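Local coordinates for protein amidase, hydantoinase/carbamoylase family (PDB 5TP4) that probably hydrolyses N-carbamoyl-L-amino acids, as a zinc-dependent amidase of the peptidase M20 family, at residues Val65-Asp68 with Asn72-Ala75; Leu41-Asp46 with Asp177-Arg182. One frame throughout, in Å; residues are numbered along the deposited sequence.

Overall arrangement
Both contacts lie on the same side of the chain's centre, their own centres about 13 Å apart, in the part of this M20-family fold that carries the zinc ligands His92 and His198. Contact 2 comes first along the chain, with 41-46 leading into helix 45-60; strands 64-67 and 73-77, which form contact 1, follow that helix directly, and 177-182 closes contact 2 about a hundred residues later. Helix 45-60 is shared, since its Arg51 meets Leu73 of the hairpin as well as Leu43 and Cys181. The contacts also touch directly, Val67 CG2 lying 3.5 Å from Cys181 O, so the hairpin and the disulfide loop form one continuous packed region.

Contact 1: residues Val65-Asp68 with Asn72-Ala75; sequences VSVD and NLFA
The ring of Phe74 meets the carboxylate of Asp68 at its edge, Phe74 CE1 standing 3.7 Å from Asp68 OD2 and the oxygen lying in the ring plane, where the weakly positive C-H rim suits an acidic neighbour. Ser66 O also lies near that plane, while Val132 and Phe152 are among the residues that pack against the side chain. This is a beta hairpin, strands 64-67 and 73-77 running antiparallel at the border of the large mixed sheet, with 73-77 paired on its other side to strand 129-133.

Ser66 and Phe74 form the hydrogen-bonded pair: Phe74 N gives a nearly straight bond of 2.8 Å to Ser66 O, and the reverse bond from Ser66 N to Phe74 O is slightly longer. On the face of Val65, Val67, Leu73 and Ala75 the contact is apolar. Leu73, its CG trans to the backbone N (chi1 -175°), brings CD1 between the two valines, 3.5 Å from Val65 CG1 and 3.6 Å from Val67 CG1; beta-branched residues suit such extended backbone, and Ala75, with only a methyl, packs against Cys58 of helix 45-60.

Near the turn, the side chain of Asp68 holds Asn72 at two points, and Asp68 N also donates to Asn72 O. Asp68 OD1 takes the backbone N of Asn72 from above the carboxylate plane and also receives Val70 N, whereas Asp68 OD2 offers its syn lone pair to Asn72 ND2 at 3.0 Å, with the carboxylate and amide planes 64° apart. Asparagine fits here because its amide both donates and accepts: Asn72 OD1 accepts from Thr135 N, while Asn72 ND2 also donates to Gly148 O. On the Phe74 face, Ser66 OG bonds to Arg185 and to a water that donates a hydrogen bond to Phe74 O at 3.0 Å.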
ATOM      1  N   VAL B  65     -31.065 -28.735  27.484  1.00  9.39           N
ATOM      2  CA  VAL B  65     -30.137 -27.697  27.035  1.00  8.98           C
ATOM      3  C   VAL B  65     -29.404 -27.122  28.234  1.00  9.35           C
ATOM      4  O   VAL B  65     -29.996 -26.922  29.298  1.00 13.61           O
ATOM      5  CB  VAL B  65     -30.870 -26.568  26.278  1.00 12.56           C
ATOM      6  CG1 VAL B  65     -29.872 -25.493  25.825  1.00 13.80           C
ATOM      7  CG2 VAL B  65     -31.621 -27.120  25.048  1.00  9.18           C
ATOM      8  N   SER B  66     -28.108 -26.875  28.073  1.00 11.83           N
ATOM      9  CA  SER B  66     -27.288 -26.306  29.132  1.00 11.94           C
ATOM     10  C   SER B  66     -26.160 -25.513  28.486  1.00 10.46           C
ATOM     11  O   SER B  66     -25.848 -25.697  27.305  1.00 12.62           O
ATOM     12  CB  SER B  66     -26.707 -27.398  30.048  1.00 15.10           C
ATOM     13  OG  SER B  66     -25.750 -28.199  29.353  1.00 17.60           O
ATOM     14  N   VAL B  67     -25.544 -24.632  29.286  1.00 13.03           N
ATOM     15  CA  VAL B  67     -24.319 -23.934  28.904  1.00 12.67           C
ATOM     16  C   VAL B  67     -23.221 -24.303  29.888  1.00 10.92           C
ATOM     17  O   VAL B  67     -23.480 -24.593  31.064  1.00 11.13           O
ATOM     18  CB  VAL B  67     -24.471 -22.393  28.862  1.00 11.27           C
ATOM     19  CG1 VAL B  67     -25.269 -21.953  27.635  1.00 13.34           C
ATOM     20  CG2 VAL B  67     -25.112 -21.878  30.130  1.00 11.75           C
ATOM     21  N   ASP B  68     -21.981 -24.326  29.390  1.00 13.15           N
ATOM     22  CA  ASP B  68     -20.836 -24.513  30.273  1.00 12.81           C
ATOM     23  C   ASP B  68     -20.312 -23.153  30.723  1.00 17.00           C
ATOM     24  O   ASP B  68     -20.900 -22.108  30.420  1.00 14.11           O
ATOM     25  CB  ASP B  68     -19.760 -25.375  29.609  1.00 11.29           C
ATOM     26  CG  ASP B  68     -19.066 -24.698  28.421  1.00 13.47           C
ATOM     27  OD1 ASP B  68     -19.165 -23.459  28.241  1.00 11.39           O
ATOM     28  OD2 ASP B  68     -18.422 -25.448  27.654  1.00 10.72           O
ATOM     29  N   ASN B  72     -20.569 -22.096  26.065  1.00  9.84           N
ATOM     30  CA  ASN B  72     -20.824 -23.051  24.986  1.00  9.08           C
ATOM     31  C   ASN B  72     -22.192 -23.668  25.237  1.00 12.95           C
ATOM     32  O   ASN B  72     -22.512 -24.029  26.374  1.00  9.69           O
ATOM     33  CB  ASN B  72     -19.760 -24.139  24.935  1.00 10.54           C
ATOM     34  CG  ASN B  72     -18.377 -23.621  24.532  1.00  8.22           C
ATOM     35  OD1 ASN B  72     -18.243 -22.787  23.640  1.00  9.84           O
ATOM     36  ND2 ASN B  72     -17.333 -24.157  25.179  1.00  8.86           N
ATOM     37  N   LEU B  73     -23.021 -23.730  24.196  1.00 10.49           N
ATOM     38  CA  LEU B  73     -24.440 -24.081  24.311  1.00  8.82           C
ATOM     39  C   LEU B  73     -24.643 -25.495  23.782  1.00 13.80           C
ATOM     40  O   LEU B  73     -24.403 -25.753  22.598  1.00 10.22           O
ATOM     41  CB  LEU B  73     -25.294 -23.079  23.522  1.00  9.58           C
ATOM     42  CG  LEU B  73     -26.829 -23.153  23.558  1.00 11.16           C
ATOM     43  CD1 LEU B  73     -27.400 -23.129  24.987  1.00  9.25           C
ATOM     44  CD2 LEU B  73     -27.385 -21.963  22.778  1.00  8.73           C
ATOM     45  N   PHE B  74     -25.088 -26.407  24.657  1.00 11.04           N
ATOM     46  CA  PHE B  74     -25.227 -27.827  24.346  1.00 11.52           C
ATOM     47  C   PHE B  74     -26.665 -28.286  24.460  1.00 10.13           C
ATOM     48  O   PHE B  74     -27.311 -28.051  25.478  1.00 13.90           O
ATOM     49  CB  PHE B  74     -24.421 -28.679  25.322  1.00  8.79           C
ATOM     50  CG  PHE B  74     -22.950 -28.521  25.151  1.00 11.25           C
ATOM     51  CD1 PHE B  74     -22.272 -27.525  25.849  1.00 12.76           C
ATOM     52  CD2 PHE B  74     -22.245 -29.353  24.288  1.00 12.85           C
ATOM     53  CE1 PHE B  74     -20.909 -27.379  25.681  1.00 10.30           C
ATOM     54  CE2 PHE B  74     -20.865 -29.211  24.128  1.00 13.34           C
ATOM     55  CZ  PHE B  74     -20.208 -28.209  24.809  1.00 12.36           C
ATOM     56  N   ALA B  75     -27.145 -28.986  23.449  1.00  7.18           N
ATOM     57  CA  ALA B  75     -28.451 -29.640  23.506  1.00  7.39           C
ATOM     58  C   ALA B  75     -28.222 -31.147  23.450  1.00  9.66           C
ATOM     59  O   ALA B  75     -27.447 -31.633  22.613  1.00 13.53           O
ATOM     60  CB  ALA B  75     -29.346 -29.197  22.344  1.00  7.22           C
TER
HETATM   61  O   HOH W   1     -26.792 -30.043  27.623  1.00 14.80           O

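Contact 2: residues Leu41-Asp46 with Asp177-Arg182; sequences LALTDD and DACGCR. With EDO (1,2-ethanediol), chain C.
A type II beta turn from Leu41 to Thr44 brings Leu43 up to the end of helix 172-179, where Leu43 CA lies 5.8 Å from Cys179 CA. Leu43 takes the positive phi of the turn's third residue (67°), and Thr44 N closes the turn on Leu41 O. Thr44 is then the N-cap of helix 45-60. Across the contact, helix 172-179 finishes in a Schellman motif: Gly180, with phi 72°, is the C-prime residue, Cys181 N reaches back to Leu176 O, and Gly180 N bonds weakly to Asp177 O. Glycine suits that backbone well, lacking a CB that would strain it.

Between these two helix ends the side-chain contact is small and apolar. Leu43 leans with CD2 against the disulfide, 3.9 Å from Cys181 SG and 4.2 Å from Cys179 SG, so one methyl meets both sulfurs. The bridge ties the last helical residue to the residue after the glycine. Leucine suits this buried place because Leu172, Ala175 and Leu176 of helix 172-179 touch it, with Arg51 from helix 45-60 alongside.

One water donates to Asp45 OD1 and, weakly, to Ala178 O, linking the two segments beside this apolar centre. The remaining polar groups lie farther off. Asp46 makes a salt bridge to Arg49 and accepts a hydrogen bond from a bound ethanediol, probably left from the crystallisation liquor. Beyond the disulfide, Arg182 grips Asp177 side-on with NE and NH2, one nitrogen to each carboxylate oxygen, both oxygens close to the guanidinium plane. The shorter arm is almost straight, Arg182 NE meeting Asp177 OD1 at 2.8 Å.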
ATOM      1  N   LEU B  41     -23.133 -10.484  17.087  1.00 14.29           N
ATOM      2  CA  LEU B  41     -21.809 -10.534  17.702  1.00 12.33           C
ATOM      3  C   LEU B  41     -21.868 -11.272  19.034  1.00 12.45           C
ATOM      4  O   LEU B  41     -22.804 -11.106  19.821  1.00 14.98           O
ATOM      5  CB  LEU B  41     -21.271  -9.105  17.887  1.00 16.65           C
ATOM      6  CG  LEU B  41     -20.744  -8.498  16.583  1.00 20.38           C
ATOM      7  CD1 LEU B  41     -20.591  -6.990  16.691  1.00 25.35           C
ATOM      8  CD2 LEU B  41     -19.419  -9.134  16.245  1.00 22.01           C
ATOM      9  N   ALA B  42     -20.853 -12.104  19.283  1.00 13.51           N
ATOM     10  CA  ALA B  42     -20.853 -12.989  20.438  1.00 13.16           C
ATOM     11  C   ALA B  42     -21.234 -12.271  21.731  1.00 13.12           C
ATOM     12  O   ALA B  42     -20.675 -11.224  22.079  1.00 13.89           O
ATOM     13  CB  ALA B  42     -19.468 -13.633  20.567  1.00 14.25           C
ATOM     14  N   LEU B  43     -22.209 -12.837  22.429  1.00 13.20           N
ATOM     15  CA  LEU B  43     -22.658 -12.432  23.765  1.00 12.02           C
ATOM     16  C   LEU B  43     -23.319 -11.059  23.816  1.00 17.80           C
ATOM     17  O   LEU B  43     -23.539 -10.536  24.914  1.00 20.77           O
ATOM     18  CB  LEU B  43     -21.511 -12.499  24.790  1.00 12.31           C
ATOM     19  CG  LEU B  43     -20.816 -13.873  24.730  1.00 13.44           C
ATOM     20  CD1 LEU B  43     -19.696 -13.972  25.792  1.00 14.22           C
ATOM     21  CD2 LEU B  43     -21.791 -15.041  24.905  1.00 13.29           C
ATOM     22  N   THR B  44     -23.671 -10.473  22.674  1.00 16.05           N
ATOM     23  CA  THR B  44     -24.550  -9.326  22.666  1.00 15.18           C
ATOM     24  C   THR B  44     -25.989  -9.795  22.819  1.00 14.87           C
ATOM     25  O   THR B  44     -26.274 -10.990  22.781  1.00 14.22           O
ATOM     26  CB  THR B  44     -24.405  -8.523  21.375  1.00 15.34           C
ATOM     27  OG1 THR B  44     -24.738  -9.360  20.255  1.00 17.47           O
ATOM     28  CG2 THR B  44     -22.980  -7.983  21.229  1.00 16.57           C
ATOM     29  N   ASP B  45     -26.896  -8.823  23.010  1.00 17.56           N
ATOM     30  CA  ASP B  45     -28.325  -9.130  23.105  1.00 20.78           C
ATOM     31  C   ASP B  45     -28.812  -9.960  21.916  1.00 18.36           C
ATOM     32  O   ASP B  45     -29.552 -10.931  22.098  1.00 14.39           O
ATOM     33  CB  ASP B  45     -29.146  -7.846  23.215  1.00 16.47           C
ATOM     34  CG  ASP B  45     -29.064  -7.196  24.586  1.00 24.26           C
ATOM     35  OD1 ASP B  45     -28.629  -7.848  25.558  1.00 26.94           O
ATOM     36  OD2 ASP B  45     -29.461  -6.017  24.701  1.00 29.30           O
ATOM     37  N   ASP B  46     -28.396  -9.613  20.687  1.00 18.08           N
ATOM     38  CA  ASP B  46     -28.859 -10.399  19.541  1.00 13.33           C
ATOM     39  C   ASP B  46     -28.257 -11.796  19.505  1.00 13.04           C
ATOM     40  O   ASP B  46     -28.935 -12.737  19.073  1.00 12.95           O
ATOM     41  CB  ASP B  46     -28.590  -9.655  18.226  1.00 15.95           C
ATOM     42  CG  ASP B  46     -29.646  -8.601  17.952  1.00 25.78           C
ATOM     43  OD1 ASP B  46     -30.814  -8.814  18.387  1.00 20.55           O
ATOM     44  OD2 ASP B  46     -29.326  -7.564  17.322  1.00 24.70           O
ATOM     45  N   ASP B 177     -22.230 -12.875  31.906  1.00 20.71           N
ATOM     46  CA  ASP B 177     -23.186 -12.531  32.953  1.00 18.60           C
ATOM     47  C   ASP B 177     -24.322 -11.674  32.399  1.00 24.26           C
ATOM     48  O   ASP B 177     -25.488 -11.869  32.763  1.00 24.48           O
ATOM     49  CB  ASP B 177     -22.489 -11.809  34.101  1.00 20.20           C
ATOM     50  CG  ASP B 177     -21.572 -12.720  34.893  1.00 23.54           C
ATOM     51  OD1 ASP B 177     -21.780 -13.950  34.869  1.00 25.51           O
ATOM     52  OD2 ASP B 177     -20.643 -12.209  35.540  1.00 23.99           O
ATOM     53  N   ALA B 178     -23.999 -10.734  31.508  1.00 23.12           N
ATOM     54  CA  ALA B 178     -25.029  -9.912  30.875  1.00 25.51           C
ATOM     55  C   ALA B 178     -25.938 -10.748  29.985  1.00 26.64           C
ATOM     56  O   ALA B 178     -27.148 -10.498  29.910  1.00 26.32           O
ATOM     57  CB  ALA B 178     -24.377  -8.793  30.064  1.00 22.90           C
ATOM     58  N   CYS B 179     -25.360 -11.738  29.293  1.00 26.70           N
ATOM     59  CA  CYS B 179     -26.084 -12.686  28.446  1.00 22.66           C
ATOM     60  C   CYS B 179     -26.937 -13.648  29.264  1.00 26.35           C
ATOM     61  O   CYS B 179     -27.929 -14.174  28.745  1.00 27.10           O
ATOM     62  CB  CYS B 179     -25.067 -13.458  27.595  1.00 25.04           C
ATOM     63  SG  CYS B 179     -25.590 -15.037  26.781  1.00 34.54           S
ATOM     64  N   GLY B 180     -26.588 -13.865  30.531  1.00 22.94           N
ATOM     65  CA  GLY B 180     -27.219 -14.906  31.324  1.00 17.26           C
ATOM     66  C   GLY B 180     -26.800 -16.299  30.903  1.00 24.65           C
ATOM     67  O   GLY B 180     -27.552 -17.256  31.102  1.00 27.74           O
ATOM     68  N   CYS B 181     -25.615 -16.451  30.312  1.00 16.16           N
ATOM     69  CA  CYS B 181     -25.262 -17.766  29.808  1.00 19.18           C
ATOM     70  C   CYS B 181     -23.904 -18.230  30.333  1.00 14.93           C
ATOM     71  O   CYS B 181     -23.193 -18.977  29.662  1.00 16.55           O
ATOM     72  CB  CYS B 181     -25.329 -17.783  28.285  1.00 25.69           C
ATOM     73  SG  CYS B 181     -24.345 -16.533  27.488  1.00 30.67           S
ATOM     74  N   ARG B 182     -23.546 -17.819  31.544  1.00 15.37           N
ATOM     75  CA  ARG B 182     -22.403 -18.389  32.260  1.00 14.74           C
ATOM     76  C   ARG B 182     -22.859 -19.641  33.008  1.00 19.19           C
ATOM     77  O   ARG B 182     -23.432 -19.545  34.098  1.00 20.06           O
ATOM     78  CB  ARG B 182     -21.820 -17.377  33.243  1.00 20.35           C
ATOM     79  CG  ARG B 182     -20.448 -17.787  33.714  1.00 19.61           C
ATOM     80  CD  ARG B 182     -20.065 -17.198  35.033  1.00 23.49           C
ATOM     81  NE  ARG B 182     -19.690 -15.788  34.994  1.00 25.81           N
ATOM     82  CZ  ARG B 182     -18.439 -15.342  34.954  1.00 24.39           C
ATOM     83  NH1 ARG B 182     -17.421 -16.194  34.888  1.00 23.08           N
ATOM     84  NH2 ARG B 182     -18.202 -14.034  34.973  1.00 22.89           N
TER
HETATM   85  C1  EDO C 508     -33.567  -9.012  16.736  1.00 36.90           C
HETATM   86  O1  EDO C 508     -33.414  -7.822  17.522  1.00 45.32           O
HETATM   87  C2  EDO C 508     -33.943  -8.634  15.306  1.00 26.14           C
HETATM   88  O2  EDO C 508     -32.933  -7.759  14.812  1.00 29.64           O
HETATM   89  O   HOH W   2     -28.500 -10.513  26.805  1.00 29.83           O